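Local coordinates for isomaltose glucohydrolase (Kribbella flavida, PDB 5Z3E), which hydrolyses the alpha-1,6-glucosidic linkage of isomaltose from its non-reducing end, giving beta-D-glucose and D-glucose inside the cell, at residues 35-49 against 385-399. The protein carries 1 engineered substitution. Sequence-based numbering, arbitrary orientation.
Sequences LARLHELARHSHAVI and HGMYLILADELGLLP
The ring of His385 carries Val48 CG1 over the centre of one face, and Ser45 OG lies at its edge, in the ring plane. The ring of Tyr388 takes Leu41 CD2 on one face, with Leu38 O and Ala42 CB at its edge. Pro399 CB sits over a face of the His39 ring, 4.2 Å from the ring centroid, while Leu397 O meets that ring's edge. The His385 and Tyr388 rings join helix 32-52 to helix 382-394, in the (alpha/alpha)6 barrel known for family 15 glycoside hydrolases; His39 meets the tail that follows. The axes of 35-49 and 385-394 come within 9.2 Å, their N-to-C directions 138° apart. The packing is knobs-into-holes: Tyr388 enters the hole formed by Leu38, Leu41, Ala42 and Ser45, and Leu389 fills the next one, among Ala42, Ser45, His46 and Ile49. Tyr388 CG lies anti to the backbone N (chi1 177°), which sends the ring across to helix 35-49. There Tyr388 OH donates to Leu38 O at 2.8 Å, and this carbonyl also accepts from Ala42 N. A phenylalanine here would probably leave Leu38 O without its bond from helix 385-394. After the Schellman motif at Gly396, the chain turns back, and Leu398 CD2 packs on Ala42 CB at 3.8 Å. His44 CD2 lies against His385 CE1; His44 NE2 bonds to Asp352 and ND1 to a citrate, probably from the crystallisation liquor. His385 ND1 donates to Ser45 OG at 2.8 Å, and Ser45 OG in turn donates to Leu41 O, also at 2.8 Å.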
ATOM      1  N   LEU A  35      19.921  17.520   6.463  1.00 14.99           N
ATOM      2  CA  LEU A  35      19.312  16.939   7.646  1.00 16.15           C
ATOM      3  C   LEU A  35      18.262  17.843   8.190  1.00 15.58           C
ATOM      4  O   LEU A  35      17.171  17.379   8.593  1.00 15.98           O
ATOM      5  CB  LEU A  35      20.393  16.676   8.707  1.00 17.40           C
ATOM      6  CG  LEU A  35      21.225  15.443   8.475  1.00 20.98           C
ATOM      7  CD1 LEU A  35      22.458  15.449   9.385  1.00 26.43           C
ATOM      8  CD2 LEU A  35      20.411  14.158   8.681  1.00 22.39           C
ATOM      9  N   ALA A  36      18.516  19.130   8.243  1.00 16.41           N
ATOM     10  CA  ALA A  36      17.529  20.068   8.763  1.00 17.36           C
ATOM     11  C   ALA A  36      16.245  19.988   7.943  1.00 16.37           C
ATOM     12  O   ALA A  36      15.141  19.956   8.488  1.00 17.13           O
ATOM     13  CB  ALA A  36      18.073  21.481   8.801  1.00 20.43           C
ATOM     14  N   ARG A  37      16.384  19.963   6.620  1.00 15.91           N
ATOM     15  CA  ARG A  37      15.207  19.966   5.783  1.00 15.86           C
ATOM     16  C   ARG A  37      14.433  18.648   5.861  1.00 14.73           C
ATOM     17  O   ARG A  37      13.196  18.626   5.861  1.00 15.18           O
ATOM     18  CB  ARG A  37      15.579  20.374   4.389  1.00 19.62           C
ATOM     19  CG  ARG A  37      15.919  21.916   4.363  1.00 22.11           C
ATOM     20  CD  ARG A  37      16.741  22.324   3.178  1.00 24.36           C
ATOM     21  NE  ARG A  37      16.881  23.743   3.075  1.00 28.27           N
ATOM     22  CZ  ARG A  37      17.694  24.472   3.850  1.00 41.37           C
ATOM     23  NH1 ARG A  37      18.453  23.887   4.811  1.00 31.27           N
ATOM     24  NH2 ARG A  37      17.787  25.767   3.665  1.00 38.10           N
ATOM     25  N   LEU A  38      15.168  17.541   5.913  1.00 14.15           N
ATOM     26  CA  LEU A  38      14.521  16.233   5.990  1.00 14.12           C
ATOM     27  C   LEU A  38      13.837  16.034   7.334  1.00 13.61           C
ATOM     28  O   LEU A  38      12.752  15.437   7.406  1.00 14.96           O
ATOM     29  CB  LEU A  38      15.558  15.153   5.665  1.00 15.54           C
ATOM     30  CG  LEU A  38      16.115  15.254   4.234  1.00 17.43           C
ATOM     31  CD1 LEU A  38      17.345  14.388   4.069  1.00 20.94           C
ATOM     32  CD2 LEU A  38      15.078  14.871   3.209  1.00 19.32           C
ATOM     33  N   HIS A  39      14.450  16.511   8.406  1.00 14.33           N
ATOM     34  CA  HIS A  39      13.809  16.450   9.712  1.00 14.62           C
ATOM     35  C   HIS A  39      12.548  17.279   9.713  1.00 14.87           C
ATOM     36  O   HIS A  39      11.509  16.850  10.245  1.00 16.66           O
ATOM     37  CB  HIS A  39      14.753  16.973  10.775  1.00 15.85           C
ATOM     38  CG  HIS A  39      15.855  16.031  11.127  1.00 17.09           C
ATOM     39  ND1 HIS A  39      17.011  16.467  11.716  1.00 23.15           N
ATOM     40  CD2 HIS A  39      15.972  14.700  11.036  1.00 20.17           C
ATOM     41  CE1 HIS A  39      17.803  15.434  11.962  1.00 24.00           C
ATOM     42  NE2 HIS A  39      17.204  14.348  11.543  1.00 21.45           N
ATOM     43  N   GLU A  40      12.582  18.466   9.130  1.00 14.84           N
ATOM     44  CA  GLU A  40      11.400  19.304   9.076  1.00 15.82           C
ATOM     45  C   GLU A  40      10.271  18.660   8.265  1.00 15.01           C
ATOM     46  O   GLU A  40       9.114  18.700   8.679  1.00 15.11           O
ATOM     47  CB  GLU A  40      11.756  20.686   8.515  1.00 18.67           C
ATOM     48  CG  GLU A  40      10.542  21.525   8.241  1.00 22.44           C
ATOM     49  CD  GLU A  40       9.604  21.781   9.399  1.00 26.76           C
ATOM     50  OE1 GLU A  40       9.980  21.568  10.599  1.00 27.08           O
ATOM     51  OE2 GLU A  40       8.458  22.272   9.098  1.00 35.85           O
ATOM     52  N   LEU A  41      10.614  18.046   7.142  1.00 14.20           N
ATOM     53  CA  LEU A  41       9.592  17.374   6.347  1.00 14.08           C
ATOM     54  C   LEU A  41       9.019  16.169   7.099  1.00 13.10           C
ATOM     55  O   LEU A  41       7.849  15.858   6.949  1.00 13.49           O
ATOM     56  CB  LEU A  41      10.182  16.950   5.010  1.00 14.05           C
ATOM     57  CG  LEU A  41       9.263  16.266   4.009  1.00 15.46           C
ATOM     58  CD1 LEU A  41       7.965  17.042   3.773  1.00 18.25           C
ATOM     59  CD2 LEU A  41       9.991  16.066   2.694  1.00 17.01           C
ATOM     60  N   ALA A  42       9.818  15.507   7.921  1.00 12.80           N
ATOM     61  CA  ALA A  42       9.290  14.418   8.749  1.00 13.23           C
ATOM     62  C   ALA A  42       8.310  14.963   9.779  1.00 12.69           C
ATOM     63  O   ALA A  42       7.223  14.407   9.968  1.00 13.10           O
ATOM     64  CB  ALA A  42      10.415  13.640   9.405  1.00 13.83           C
ATOM     65  N   ARG A  43       8.682  16.031  10.481  1.00 13.73           N
ATOM     66  CA  ARG A  43       7.794  16.630  11.472  1.00 14.50           C
ATOM     67  C   ARG A  43       6.506  17.068  10.806  1.00 13.71           C
ATOM     68  O   ARG A  43       5.411  16.810  11.301  1.00 14.19           O
ATOM     69  CB  ARG A  43       8.519  17.838  12.142  1.00 16.70           C
ATOM     70  CG  ARG A  43       7.756  18.427  13.223  1.00 22.07           C
ATOM     71  CD  ARG A  43       8.105  19.912  13.404  1.00 24.15           C
ATOM     72  NE  ARG A  43       7.745  20.724  12.227  1.00 24.35           N
ATOM     73  CZ  ARG A  43       6.493  20.974  11.806  1.00 24.01           C
ATOM     74  NH1 ARG A  43       5.437  20.577  12.487  1.00 25.77           N
ATOM     75  NH2 ARG A  43       6.309  21.672  10.697  1.00 25.39           N
ATOM     76  N   HIS A  44       6.609  17.750   9.663  1.00 13.84           N
ATOM     77  CA  HIS A  44       5.434  18.191   8.950  1.00 14.08           C
ATOM     78  C   HIS A  44       4.583  17.015   8.491  1.00 13.51           C
ATOM     79  O   HIS A  44       3.357  17.098   8.519  1.00 13.94           O
ATOM     80  CB  HIS A  44       5.821  19.064   7.745  1.00 15.04           C
ATOM     81  CG  HIS A  44       4.665  19.460   6.902  1.00 14.75           C
ATOM     82  ND1 HIS A  44       3.713  20.381   7.318  1.00 16.95           N
ATOM     83  CD2 HIS A  44       4.244  19.008   5.698  1.00 16.25           C
ATOM     84  CE1 HIS A  44       2.780  20.483   6.394  1.00 18.30           C
ATOM     85  NE2 HIS A  44       3.078  19.674   5.400  1.00 18.01           N
ATOM     86  N   SER A  45       5.220  15.928   8.063  1.00 12.88           N
ATOM     87  CA  SER A  45       4.482  14.752   7.634  1.00 11.86           C
ATOM     88  C   SER A  45       3.625  14.204   8.763  1.00 12.08           C
ATOM     89  O   SER A  45       2.457  13.856   8.566  1.00 12.46           O
ATOM     90  CB  SER A  45       5.436  13.680   7.127  1.00 11.80           C
ATOM     91  OG  SER A  45       6.033  14.043   5.881  1.00 12.54           O
ATOM     92  N   HIS A  46       4.205  14.058   9.947  1.00 12.05           N
ATOM     93  CA  HIS A  46       3.424  13.630  11.090  1.00 12.43           C
ATOM     94  C   HIS A  46       2.282  14.591  11.369  1.00 12.69           C
ATOM     95  O   HIS A  46       1.140  14.180  11.629  1.00 12.98           O
ATOM     96  CB  HIS A  46       4.315  13.485  12.312  1.00 13.65           C
ATOM     97  CG  HIS A  46       3.531  13.310  13.574  1.00 13.06           C
ATOM     98  ND1 HIS A  46       3.270  14.335  14.424  1.00 15.69           N
ATOM     99  CD2 HIS A  46       2.922  12.222  14.106  1.00 13.68           C
ATOM    100  CE1 HIS A  46       2.517  13.888  15.414  1.00 16.15           C
ATOM    101  NE2 HIS A  46       2.303  12.608  15.258  1.00 14.27           N
ATOM    102  N   ALA A  47       2.549  15.901  11.317  1.00 13.27           N
ATOM    103  CA  ALA A  47       1.542  16.888  11.624  1.00 14.93           C
ATOM    104  C   ALA A  47       0.398  16.866  10.632  1.00 14.47           C
ATOM    105  O   ALA A  47      -0.763  16.946  11.035  1.00 15.17           O
ATOM    106  CB  ALA A  47       2.171  18.286  11.695  1.00 17.71           C
ATOM    107  N   VAL A  48       0.681  16.769   9.352  0.61 13.92           N
ATOM    108  CA  VAL A  48      -0.378  16.863   8.385  0.61 14.69           C
ATOM    109  C   VAL A  48      -1.238  15.579   8.389  0.61 13.33           C
ATOM    110  O   VAL A  48      -2.449  15.645   8.211  0.61 13.68           O
ATOM    111  CB  VAL A  48       0.173  17.294   7.011  0.61 15.38           C
ATOM    112  CG1 VAL A  48       0.917  16.153   6.366  0.61 13.78           C
ATOM    113  CG2 VAL A  48      -0.910  17.778   6.091  0.61 14.36           C
ATOM    114  N   ILE A  49      -0.629  14.424   8.649  1.00 11.91           N
ATOM    115  CA  ILE A  49      -1.397  13.191   8.756  1.00 11.55           C
ATOM    116  C   ILE A  49      -2.328  13.253   9.961  1.00 11.25           C
ATOM    117  O   ILE A  49      -3.525  12.950   9.879  1.00 12.13           O
ATOM    118  CB  ILE A  49      -0.459  11.967   8.834  1.00 10.87           C
ATOM    119  CG1 ILE A  49       0.219  11.703   7.484  1.00 11.03           C
ATOM    120  CG2 ILE A  49      -1.224  10.744   9.305  1.00 10.93           C
ATOM    121  CD1 ILE A  49       1.425  10.800   7.561  1.00 10.84           C
ATOM    122  N   HIS A 385       3.095  11.187   2.440  1.00  9.94           N
ATOM    123  CA  HIS A 385       3.700  11.483   3.719  1.00 10.00           C
ATOM    124  C   HIS A 385       4.015  10.248   4.544  1.00  9.70           C
ATOM    125  O   HIS A 385       5.055  10.170   5.194  1.00 10.42           O
ATOM    126  CB  HIS A 385       2.829  12.479   4.490  1.00 10.95           C
ATOM    127  CG  HIS A 385       2.853  13.855   3.888  1.00 11.41           C
ATOM    128  ND1 HIS A 385       3.909  14.721   4.108  1.00 11.94           N
ATOM    129  CD2 HIS A 385       2.018  14.494   3.035  1.00 12.43           C
ATOM    130  CE1 HIS A 385       3.703  15.824   3.428  1.00 12.63           C
ATOM    131  NE2 HIS A 385       2.561  15.730   2.757  1.00 13.53           N
ATOM    132  N   GLY A 386       3.099   9.270   4.525  1.00  9.29           N
ATOM    133  CA  GLY A 386       3.376   8.037   5.233  1.00  9.58           C
ATOM    134  C   GLY A 386       4.601   7.328   4.707  1.00  8.89           C
ATOM    135  O   GLY A 386       5.423   6.838   5.482  1.00  9.31           O
ATOM    136  N   MET A 387       4.715   7.256   3.388  1.00  8.85           N
ATOM    137  CA  MET A 387       5.863   6.605   2.782  1.00  9.24           C
ATOM    138  C   MET A 387       7.161   7.366   3.031  1.00  9.47           C
ATOM    139  O   MET A 387       8.219   6.764   3.220  1.00 10.13           O
ATOM    140  CB  MET A 387       5.679   6.414   1.279  1.00 10.09           C
ATOM    141  CG  MET A 387       4.579   5.550   0.861  1.00 11.92           C
ATOM    142  SD  MET A 387       4.679   3.822   1.527  1.00 10.20           S
ATOM    143  CE  MET A 387       6.044   3.209   0.637  1.00 17.79           C
ATOM    144  N   TYR A 388       7.089   8.698   3.026  1.00 10.04           N
ATOM    145  CA  TYR A 388       8.255   9.501   3.383  1.00 10.69           C
ATOM    146  C   TYR A 388       8.737   9.139   4.792  1.00 10.33           C
ATOM    147  O   TYR A 388       9.942   8.925   5.019  1.00 11.06           O
ATOM    148  CB  TYR A 388       7.925  10.995   3.303  1.00 11.54           C
ATOM    149  CG  TYR A 388       9.102  11.829   3.733  1.00 12.05           C
ATOM    150  CD1 TYR A 388      10.126  12.096   2.856  1.00 13.11           C
ATOM    151  CD2 TYR A 388       9.209  12.287   5.042  1.00 12.98           C
ATOM    152  CE1 TYR A 388      11.235  12.809   3.273  1.00 15.37           C
ATOM    153  CE2 TYR A 388      10.304  12.975   5.469  1.00 14.31           C
ATOM    154  CZ  TYR A 388      11.304  13.273   4.594  1.00 15.40           C
ATOM    155  OH  TYR A 388      12.438  13.954   4.996  1.00 17.17           O
ATOM    156  N   LEU A 389       7.797   9.051   5.735  1.00 10.03           N
ATOM    157  CA  LEU A 389       8.158   8.674   7.092  1.00 10.18           C
ATOM    158  C   LEU A 389       8.810   7.307   7.161  1.00  9.67           C
ATOM    159  O   LEU A 389       9.780   7.115   7.907  1.00 10.19           O
ATOM    160  CB  LEU A 389       6.946   8.740   8.014  1.00 10.17           C
ATOM    161  CG  LEU A 389       6.443  10.148   8.323  1.00 11.17           C
ATOM    162  CD1 LEU A 389       5.187  10.056   9.152  1.00 12.27           C
ATOM    163  CD2 LEU A 389       7.517  10.959   9.074  1.00 13.32           C
ATOM    164  N   ILE A 390       8.290   6.331   6.421  1.00  9.13           N
ATOM    165  CA  ILE A 390       8.882   5.005   6.413  1.00  9.11           C
ATOM    166  C   ILE A 390      10.317   5.060   5.908  1.00  9.28           C
ATOM    167  O   ILE A 390      11.215   4.500   6.524  1.00 10.09           O
ATOM    168  CB  ILE A 390       8.032   4.007   5.603  1.00  9.03           C
ATOM    169  CG1 ILE A 390       6.662   3.812   6.241  1.00  8.98           C
ATOM    170  CG2 ILE A 390       8.771   2.682   5.478  1.00  9.33           C
ATOM    171  CD1 ILE A 390       5.673   3.028   5.397  1.00  8.95           C
ATOM    172  N   LEU A 391      10.537   5.699   4.762  1.00  9.61           N
ATOM    173  CA  LEU A 391      11.875   5.714   4.195  1.00 10.07           C
ATOM    174  C   LEU A 391      12.852   6.499   5.101  1.00 10.45           C
ATOM    175  O   LEU A 391      13.989   6.077   5.323  1.00 11.14           O
ATOM    176  CB  LEU A 391      11.844   6.287   2.782  1.00 10.20           C
ATOM    177  CG  LEU A 391      13.208   6.382   2.088  1.00 10.39           C
ATOM    178  CD1 LEU A 391      13.960   5.080   2.120  1.00 11.11           C
ATOM    179  CD2 LEU A 391      13.016   6.892   0.667  1.00 11.86           C
ATOM    180  N   ALA A 392      12.398   7.622   5.620  1.00 10.52           N
ATOM    181  CA  ALA A 392      13.224   8.405   6.545  1.00 11.40           C
ATOM    182  C   ALA A 392      13.615   7.543   7.742  1.00 11.55           C
ATOM    183  O   ALA A 392      14.755   7.561   8.179  1.00 12.77           O
ATOM    184  CB  ALA A 392      12.510   9.651   6.979  1.00 12.62           C
ATOM    185  N   ASP A 393      12.655   6.782   8.286  1.00 10.88           N
ATOM    186  CA  ASP A 393      12.953   5.928   9.414  1.00 11.06           C
ATOM    187  C   ASP A 393      13.942   4.820   9.040  1.00 12.05           C
ATOM    188  O   ASP A 393      14.851   4.510   9.815  1.00 13.76           O
ATOM    189  CB  ASP A 393      11.648   5.303   9.936  1.00 11.87           C
ATOM    190  CG  ASP A 393      11.864   4.524  11.181  1.00 12.63           C
ATOM    191  OD1 ASP A 393      12.495   5.069  12.127  1.00 15.91           O
ATOM    192  OD2 ASP A 393      11.388   3.377  11.224  1.00 13.93           O
ATOM    193  N   GLU A 394      13.767   4.220   7.878  1.00 12.16           N
ATOM    194  CA  GLU A 394      14.711   3.188   7.418  1.00 14.72           C
ATOM    195  C   GLU A 394      16.140   3.733   7.361  1.00 16.40           C
ATOM    196  O   GLU A 394      17.096   2.976   7.562  1.00 20.80           O
ATOM    197  CB  GLU A 394      14.289   2.702   6.049  1.00 15.10           C
ATOM    198  CG  GLU A 394      13.193   1.778   6.058  1.00 19.19           C
ATOM    199  CD  GLU A 394      13.587   0.404   6.656  1.00 21.17           C
ATOM    200  OE1 GLU A 394      14.356  -0.347   6.060  1.00 25.57           O
ATOM    201  OE2 GLU A 394      13.055   0.145   7.700  1.00 19.88           O
ATOM    202  N   LEU A 395      16.266   5.009   7.043  1.00 14.91           N
ATOM    203  CA  LEU A 395      17.574   5.651   6.913  1.00 17.42           C
ATOM    204  C   LEU A 395      18.003   6.296   8.208  1.00 19.90           C
ATOM    205  O   LEU A 395      19.047   6.972   8.223  1.00 25.11           O
ATOM    206  CB  LEU A 395      17.509   6.653   5.755  1.00 16.47           C
ATOM    207  CG  LEU A 395      17.427   5.968   4.370  1.00 15.23           C
ATOM    208  CD1 LEU A 395      17.034   6.984   3.308  1.00 15.59           C
ATOM    209  CD2 LEU A 395      18.732   5.272   4.026  1.00 17.98           C
ATOM    210  N   GLY A 396      17.289   6.078   9.322  1.00 18.18           N
ATOM    211  CA  GLY A 396      17.711   6.495  10.646  1.00 20.44           C
ATOM    212  C   GLY A 396      17.512   7.956  10.892  1.00 20.31           C
ATOM    213  O   GLY A 396      18.169   8.500  11.812  1.00 25.16           O
ATOM    214  N   LEU A 397      16.603   8.592  10.174  1.00 18.09           N
ATOM    215  CA  LEU A 397      16.463  10.003  10.148  1.00 25.24           C
ATOM    216  C   LEU A 397      15.314  10.556  10.873  1.00 38.36           C
ATOM    217  O   LEU A 397      15.147  11.784  10.846  1.00 48.09           O
ATOM    218  CB  LEU A 397      16.420  10.532   8.742  1.00 31.70           C
ATOM    219  CG  LEU A 397      17.550  10.076   7.832  1.00 45.13           C
ATOM    220  CD1 LEU A 397      17.315  10.593   6.442  1.00 45.63           C
ATOM    221  CD2 LEU A 397      18.905  10.540   8.358  1.00 50.90           C
ATOM    222  N   LEU A 398      14.578   9.783  11.627  1.00 28.02           N
ATOM    223  CA  LEU A 398      13.474  10.328  12.366  1.00 42.81           C
ATOM    224  C   LEU A 398      14.111  10.908  13.658  1.00 73.01           C
ATOM    225  O   LEU A 398      14.902  10.172  14.330  1.00 66.17           O
ATOM    226  CB  LEU A 398      12.400   9.299  12.717  1.00 41.00           C
ATOM    227  CG  LEU A 398      11.593   8.922  11.438  1.00 20.21           C
ATOM    228  CD1 LEU A 398      10.423   8.064  11.822  1.00 28.33           C
ATOM    229  CD2 LEU A 398      11.083  10.084  10.614  1.00 21.91           C
ATOM    230  N   PRO A 399      13.864  12.220  13.953  1.00 80.65           N
ATOM    231  CA  PRO A 399      14.353  12.920  15.187  1.00 58.60           C
ATOM    232  C   PRO A 399      13.414  12.648  16.326  1.00 53.12           C
ATOM    233  O   PRO A 399      13.135  11.480  16.585  1.00 78.68           O
ATOM    234  CB  PRO A 399      14.324  14.409  14.811  1.00 63.48           C
ATOM    235  CG  PRO A 399      13.221  14.475  13.806  1.00 49.73           C
ATOM    236  CD  PRO A 399      13.231  13.159  13.018  1.00 32.16           C
TER